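PDB 5X6S: acetylxylan esterase A from Aspergillus awamori, which removes acetyl side groups from the xylan backbone, helping to break down this plant cell-wall polysaccharide. Local coordinates for residues P236-Y240 and V261-K267. Residues are numbered along the deposited sequence.
Sequences PQTNY and VPIHGDK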
loop_
_atom_site.group_PDB
_atom_site.type_symbol
_atom_site.label_atom_id
_atom_site.label_comp_id
_atom_site.label_asym_id
_atom_site.label_seq_id
_atom_site.Cartn_x
_atom_site.Cartn_y
_atom_site.Cartn_z
ATOM N N PRO A 236 -22.523 -17.989 1.223
ATOM C CA PRO A 236 -22.110 -18.729 2.439
ATOM C C PRO A 236 -23.218 -19.490 3.168
ATOM O O PRO A 236 -22.911 -20.194 4.119
ATOM C CB PRO A 236 -21.550 -17.613 3.347
ATOM C CG PRO A 236 -22.413 -16.453 2.987
ATOM C CD PRO A 236 -22.639 -16.542 1.490
ATOM N N GLN A 237 -24.479 -19.358 2.752
ATOM C CA GLN A 237 -25.604 -20.096 3.416
ATOM C C GLN A 237 -26.759 -20.253 2.432
ATOM O O GLN A 237 -26.714 -19.694 1.333
ATOM C CB GLN A 237 -26.126 -19.340 4.653
ATOM C CG GLN A 237 -26.975 -18.099 4.343
ATOM C CD GLN A 237 -27.150 -17.194 5.539
ATOM O OE1 GLN A 237 -26.190 -16.624 5.997
ATOM N NE2 GLN A 237 -28.357 -17.040 6.023
ATOM N N THR A 238 -27.822 -20.944 2.872
ATOM C CA THR A 238 -29.002 -21.198 2.052
ATOM C C THR A 238 -29.530 -19.912 1.465
ATOM O O THR A 238 -29.696 -18.912 2.174
ATOM C CB THR A 238 -30.108 -21.918 2.883
ATOM O OG1 THR A 238 -29.550 -23.132 3.381
ATOM C CG2 THR A 238 -31.366 -22.196 2.063
ATOM N N ASN A 239 -29.759 -19.940 0.144
ATOM C CA ASN A 239 -30.355 -18.859 -0.596
ATOM C C ASN A 239 -29.437 -17.654 -0.829
ATOM O O ASN A 239 -29.868 -16.648 -1.382
ATOM C CB ASN A 239 -31.675 -18.426 0.003
ATOM C CG ASN A 239 -32.783 -19.453 -0.256
ATOM O OD1 ASN A 239 -32.749 -20.195 -1.245
ATOM N ND2 ASN A 239 -33.743 -19.505 0.639
ATOM N N TYR A 240 -28.182 -17.792 -0.404
ATOM C CA TYR A 240 -27.155 -16.865 -0.824
ATOM C C TYR A 240 -26.391 -17.530 -1.984
ATOM O O TYR A 240 -26.089 -18.711 -1.932
ATOM C CB TYR A 240 -26.191 -16.624 0.320
ATOM C CG TYR A 240 -26.648 -15.677 1.391
ATOM C CD1 TYR A 240 -27.845 -15.856 2.057
ATOM C CD2 TYR A 240 -25.833 -14.612 1.794
ATOM C CE1 TYR A 240 -28.244 -14.992 3.061
ATOM C CE2 TYR A 240 -26.234 -13.728 2.795
ATOM C CZ TYR A 240 -27.410 -13.930 3.450
ATOM O OH TYR A 240 -27.794 -13.050 4.460
ATOM N N VAL A 261 -28.248 -6.784 4.054
ATOM C CA VAL A 261 -27.751 -8.117 4.273
ATOM C C VAL A 261 -27.009 -8.075 5.620
ATOM O O VAL A 261 -26.104 -7.243 5.805
ATOM C CB VAL A 261 -26.767 -8.572 3.172
ATOM C CG1 VAL A 261 -26.147 -9.925 3.520
ATOM C CG2 VAL A 261 -27.437 -8.627 1.779
ATOM N N PRO A 262 -27.397 -8.944 6.558
ATOM C CA PRO A 262 -26.725 -8.925 7.888
ATOM C C PRO A 262 -25.242 -9.222 7.729
ATOM O O PRO A 262 -24.875 -9.995 6.874
ATOM C CB PRO A 262 -27.365 -10.098 8.662
ATOM C CG PRO A 262 -28.387 -10.723 7.743
ATOM C CD PRO A 262 -28.463 -9.962 6.447
ATOM N N ILE A 263 -24.408 -8.641 8.587
ATOM C CA ILE A 263 -22.988 -8.849 8.528
ATOM C C ILE A 263 -22.655 -10.308 8.821
ATOM O O ILE A 263 -23.162 -10.901 9.776
ATOM C CB ILE A 263 -22.283 -7.986 9.612
ATOM C CG1 ILE A 263 -22.464 -6.504 9.350
ATOM C CG2 ILE A 263 -20.802 -8.342 9.695
ATOM C CD1 ILE A 263 -22.064 -5.634 10.530
ATOM N N HIS A 264 -21.796 -10.909 8.001
ATOM C CA HIS A 264 -21.323 -12.234 8.230
ATOM C C HIS A 264 -19.876 -12.069 8.708
ATOM O O HIS A 264 -18.928 -12.186 7.926
ATOM C CB HIS A 264 -21.388 -13.092 6.958
ATOM C CG HIS A 264 -22.780 -13.453 6.537
ATOM N ND1 HIS A 264 -23.776 -12.519 6.350
ATOM C CD2 HIS A 264 -23.349 -14.659 6.306
ATOM C CE1 HIS A 264 -24.898 -13.132 6.010
ATOM N NE2 HIS A 264 -24.659 -14.432 5.970
ATOM N N GLY A 265 -19.706 -11.823 10.004
ATOM C CA GLY A 265 -18.381 -11.519 10.572
ATOM C C GLY A 265 -17.304 -12.597 10.349
ATOM O O GLY A 265 -16.177 -12.275 9.966
ATOM N N ASP A 266 -17.629 -13.886 10.564
ATOM C CA ASP A 266 -16.625 -14.896 10.317
ATOM C C ASP A 266 -16.215 -14.936 8.829
ATOM O O ASP A 266 -15.038 -15.114 8.507
ATOM C CB ASP A 266 -17.061 -16.310 10.767
ATOM C CG ASP A 266 -17.480 -16.380 12.259
ATOM O OD1 ASP A 266 -17.168 -15.504 13.059
ATOM O OD2 ASP A 266 -18.170 -17.350 12.612
ATOM N N LYS A 267 -17.189 -14.767 7.951
ATOM C CA LYS A 267 -16.908 -14.700 6.498
ATOM C C LYS A 267 -16.022 -13.515 6.121
ATOM O O LYS A 267 -15.198 -13.610 5.224
ATOM C CB LYS A 267 -18.199 -14.700 5.670
ATOM C CG LYS A 267 -19.095 -15.934 5.817
ATOM C CD LYS A 267 -18.328 -17.234 5.897
ATOM C CE LYS A 267 -17.821 -17.680 4.583
ATOM N NZ LYS A 267 -17.414 -19.132 4.660
#
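In this alpha/beta-hydrolase fold, a type II beta turn, Q237 to Y240, meets the loop and first turn of the C-terminal helix 265-272. The turn runs into strand 240-246, which Y240 begins. H264, the N-cap residue of the helix, and Y240 and P236 bury the most surface. Both imidazole nitrogens of H264 donate hydrogen bonds. H264 ND1 donates to P262 O (2.8 Å) in its own loop, which probably helps to orient the ring. The Y240 and H264 rings pack obliquely, with planes at 55° and centroids 5.1 Å apart. Y240 OH lies 3.3 Å from H264 CE1, a plain contact, and also reaches V261 CG1 and P262 CD, both at 3.7 Å. P236, which follows a cis peptide bond, packs its CG 3.9 Å from H264 CD2 and its CB 3.9 Å from K267 CG. The K267 amine turns to E270 in a salt bridge. V261 lies about 10 Å, between side chains, from S119, the probable nucleophile. Between the two segments, H264 NE2 donates a hydrogen bond to Q237 OE1 at 2.7 Å.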